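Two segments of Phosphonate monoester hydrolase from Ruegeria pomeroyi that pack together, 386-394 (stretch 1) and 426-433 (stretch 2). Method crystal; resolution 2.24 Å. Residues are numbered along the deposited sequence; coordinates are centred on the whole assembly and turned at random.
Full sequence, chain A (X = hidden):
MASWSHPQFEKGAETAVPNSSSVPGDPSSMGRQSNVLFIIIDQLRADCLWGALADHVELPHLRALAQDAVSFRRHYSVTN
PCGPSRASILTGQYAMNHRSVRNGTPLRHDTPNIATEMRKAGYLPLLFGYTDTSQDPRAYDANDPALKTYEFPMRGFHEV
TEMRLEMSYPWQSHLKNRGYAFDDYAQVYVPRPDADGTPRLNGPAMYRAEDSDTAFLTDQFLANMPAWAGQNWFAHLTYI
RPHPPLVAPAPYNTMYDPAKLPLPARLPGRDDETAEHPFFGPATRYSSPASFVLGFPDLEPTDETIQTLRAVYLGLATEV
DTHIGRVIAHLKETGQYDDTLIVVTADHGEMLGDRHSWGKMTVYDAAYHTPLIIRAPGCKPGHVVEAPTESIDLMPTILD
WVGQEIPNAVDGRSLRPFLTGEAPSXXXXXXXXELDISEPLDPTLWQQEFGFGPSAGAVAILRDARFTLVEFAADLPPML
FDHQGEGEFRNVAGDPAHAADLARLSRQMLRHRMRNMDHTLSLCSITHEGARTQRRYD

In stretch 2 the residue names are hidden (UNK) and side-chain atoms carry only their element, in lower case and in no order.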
# COMPACT_ATOMS: atom_id res chain seq x y z
N GLU A 386 6.31 33.51 -28.29
CA GLU A 386 7.50 33.10 -29.04
C GLU A 386 8.55 32.39 -28.17
O GLU A 386 9.47 31.77 -28.71
CB GLU A 386 8.13 34.31 -29.76
CG GLU A 386 7.21 35.04 -30.74
CD GLU A 386 6.72 34.33 -32.00
OE1 GLU A 386 7.26 33.25 -32.33
OE2 GLU A 386 5.82 34.88 -32.67
N ALA A 387 8.42 32.49 -26.83
CA ALA A 387 9.33 31.85 -25.87
C ALA A 387 9.26 30.32 -25.99
O ALA A 387 8.19 29.81 -26.30
CB ALA A 387 8.98 32.27 -24.46
N PRO A 388 10.36 29.56 -25.75
CA PRO A 388 10.26 28.08 -25.82
C PRO A 388 9.39 27.52 -24.70
O PRO A 388 9.62 27.77 -23.51
CB PRO A 388 11.72 27.60 -25.68
CG PRO A 388 12.56 28.81 -25.84
CD PRO A 388 11.73 29.97 -25.37
N THR A 389 8.37 26.77 -25.09
CA THR A 389 7.45 26.11 -24.16
C THR A 389 7.54 24.62 -24.41
O THR A 389 7.93 24.19 -25.50
CB THR A 389 6.02 26.73 -24.18
OG1 THR A 389 5.44 26.58 -25.46
CG2 THR A 389 5.99 28.21 -23.75
N GLU A 390 7.25 23.83 -23.37
CA GLU A 390 7.35 22.38 -23.40
C GLU A 390 6.04 21.73 -23.00
O GLU A 390 5.25 22.33 -22.28
CB GLU A 390 8.50 21.93 -22.48
CG GLU A 390 9.87 22.27 -23.05
CD GLU A 390 11.05 21.91 -22.18
OE1 GLU A 390 10.82 21.48 -21.04
OE2 GLU A 390 12.20 22.06 -22.65
N SER A 391 5.83 20.49 -23.48
CA SER A 391 4.60 19.72 -23.23
C SER A 391 4.32 19.49 -21.74
O SER A 391 3.17 19.35 -21.34
CB SER A 391 4.67 18.39 -24.00
OG SER A 391 5.78 17.62 -23.58
N ILE A 392 5.40 19.49 -20.92
CA ILE A 392 5.36 19.31 -19.47
C ILE A 392 4.82 20.53 -18.72
O ILE A 392 4.53 20.43 -17.54
CB ILE A 392 6.76 18.86 -18.95
CG1 ILE A 392 7.85 19.91 -19.29
CG2 ILE A 392 7.09 17.47 -19.47
CD1 ILE A 392 9.12 19.79 -18.47
N ASP A 393 4.67 21.68 -19.42
CA ASP A 393 4.14 22.93 -18.88
C ASP A 393 2.61 22.96 -18.80
O ASP A 393 2.05 23.88 -18.20
CB ASP A 393 4.62 24.12 -19.74
CG ASP A 393 6.12 24.34 -19.80
OD1 ASP A 393 6.85 23.78 -18.92
OD2 ASP A 393 6.57 25.06 -20.70
N LEU A 394 1.93 21.97 -19.39
CA LEU A 394 0.47 21.95 -19.42
C LEU A 394 -0.17 21.58 -18.08
O LEU A 394 -1.01 22.33 -17.59
CB LEU A 394 -0.02 21.09 -20.60
CG LEU A 394 -0.20 21.78 -21.96
CD1 LEU A 394 1.07 22.44 -22.46
CD2 LEU A 394 -0.64 20.78 -22.99
N UNK A 426 13.01 34.50 -15.55
CA UNK A 426 13.86 33.31 -15.42
C UNK A 426 13.32 32.12 -16.28
O UNK A 426 13.61 30.96 -15.99
o UNK A 426 12.76 31.98 -12.11
o UNK A 426 11.58 32.83 -13.80
c UNK A 426 12.68 32.55 -13.24
c UNK A 426 13.99 32.93 -13.94
N UNK A 427 12.55 32.43 -17.35
CA UNK A 427 11.97 31.42 -18.24
C UNK A 427 13.04 30.73 -19.06
O UNK A 427 14.16 31.23 -19.19
c UNK A 427 7.44 29.33 -17.54
c UNK A 427 7.43 28.42 -19.79
c UNK A 427 8.46 29.33 -20.10
c UNK A 427 9.99 31.02 -19.80
c UNK A 427 8.96 30.25 -19.15
c UNK A 427 10.04 30.58 -21.09
c UNK A 427 6.93 28.44 -18.50
n UNK A 427 9.14 29.55 -21.27
c UNK A 427 10.89 32.04 -19.16
c UNK A 427 8.44 30.23 -17.85
N UNK A 428 12.68 29.60 -19.63
CA UNK A 428 13.46 28.75 -20.53
C UNK A 428 14.11 29.55 -21.64
O UNK A 428 13.46 30.44 -22.18
n UNK A 428 9.10 25.89 -20.96
n UNK A 428 11.15 24.85 -20.77
c UNK A 428 12.46 27.83 -21.22
c UNK A 428 12.89 26.42 -21.24
c UNK A 428 9.89 25.00 -20.36
c UNK A 428 11.78 25.62 -21.82
n UNK A 428 9.41 24.23 -19.40
N UNK A 429 15.36 29.22 -22.02
CA UNK A 429 16.01 29.85 -23.17
C UNK A 429 16.32 28.82 -24.30
O UNK A 429 16.84 29.16 -25.36
o UNK A 429 18.44 32.94 -20.71
n UNK A 429 18.32 33.69 -22.83
c UNK A 429 17.91 32.92 -21.83
c UNK A 429 16.77 32.01 -22.13
c UNK A 429 17.22 30.68 -22.75
N UNK A 430 15.94 27.57 -24.03
CA UNK A 430 16.11 26.42 -24.90
C UNK A 430 15.02 25.41 -24.55
O UNK A 430 14.48 25.45 -23.45
c UNK A 430 18.56 25.48 -21.06
c UNK A 430 17.51 23.42 -21.71
c UNK A 430 17.75 25.21 -23.34
c UNK A 430 18.36 25.98 -22.35
o UNK A 430 18.31 23.73 -19.46
c UNK A 430 17.51 25.77 -24.71
c UNK A 430 18.13 24.20 -20.75
c UNK A 430 17.33 23.93 -23.00
N UNK A 431 14.72 24.48 -25.46
CA UNK A 431 13.77 23.39 -25.18
C UNK A 431 14.53 22.06 -25.21
O UNK A 431 15.63 21.95 -25.77
c UNK A 431 12.58 23.42 -26.14
o UNK A 431 12.98 23.12 -27.47
N UNK A 432 13.98 21.07 -24.54
CA UNK A 432 14.63 19.78 -24.40
C UNK A 432 13.67 18.60 -24.72
O UNK A 432 12.56 18.53 -24.18
c UNK A 432 17.25 18.26 -22.87
c UNK A 432 15.89 18.41 -22.61
c UNK A 432 15.89 16.21 -21.62
c UNK A 432 17.92 17.09 -22.52
c UNK A 432 15.18 19.69 -22.95
c UNK A 432 15.22 17.37 -21.97
c UNK A 432 17.23 16.07 -21.91
N UNK A 433 14.13 17.67 -25.56
CA UNK A 433 13.37 16.47 -25.93
C UNK A 433 14.22 15.22 -25.78
O UNK A 433 15.44 15.29 -25.86
c UNK A 433 12.82 16.57 -27.35
o UNK A 433 12.00 17.72 -27.48
O HOH W 1 14.26 23.36 -21.12

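Position 426 has four side-chain atoms, two carbons with the second carrying two oxygens. This is a carboxylate on a short stem, well out of reach of stretch 1. The residue is Asp 426.

Position 427 carries one carbon followed by fused five- and six-membered rings holding eight carbons and one nitrogen, an indole. The ring nitrogen lies 2.9 Å from the O of Pro 388, near the ring plane, as expected for an N-H directed at a carbonyl. The residue is Trp 427, and NE1 donates that hydrogen bond. Its CD1 also packs 3.9 Å from the CB of Ala 387, an apolar contact beside the polar one.

At 428, three carbons lead to a nitrogen and then to a carbon bearing two more nitrogens. These two terminal nitrogens lie 2.6 Å from Asp 393 OD1 and 2.7 Å from Asp 393 OD2, respectively, and Glu 390 CD lies over one face of the group. Such a guanidinium identifies Arg 428. NH2 donates to OD1 and NH1 to OD2, a two-pronged salt bridge. NH1 also donates to Pro 388 O at 3.2 Å, so this carbonyl accepts from both Trp 427 and Arg 428. Glu 390 OE1, 3.4 Å from Arg 428 NE, forms a second salt bridge.

Position 429 has three carbons, the third carrying one oxygen and one nitrogen. The CA-to-CB bond points away from stretch 1, and the amide makes no contact there; this is Gln 429.

Position 430 shows one carbon and a six-carbon ring bearing an oxygen, also starting away from stretch 1. It is Tyr 430, which contributes through its backbone: a water donates to its O at 3.1 Å and to Glu 390 OE2 at 2.9 Å.

Position 431 has one carbon and one oxygen; its CA-to-CB bond points toward stretch 1, and CB lies 3.8 Å from Glu 390 OE2. The residue is Ser 431.

Position 432 has one carbon and an unsubstituted six-carbon ring. Its CA-to-CB bond runs sideways, with CB 3.8 Å from Glu 390 OE2, and the ring leads away. It is Phe 432, whose backbone N donates to Glu 390 OE2 at 2.8 Å.

Position 433 again has one carbon and one oxygen, with no contact across the interface: Ser 433.

The contact centres on Arg 428, whose charge is met by two carboxylates from different directions. Asp 393 OD2 also accepts a hydrogen bond from Glu 390 N at 3.0 Å, which ties the two acids together within stretch 1. Glu 390 in turn reaches beyond the guanidinium to the backbone of Phe 432, joining the charged cluster to the strand that includes Phe 432.

Stretch 2 426-433: DWRQYSFS
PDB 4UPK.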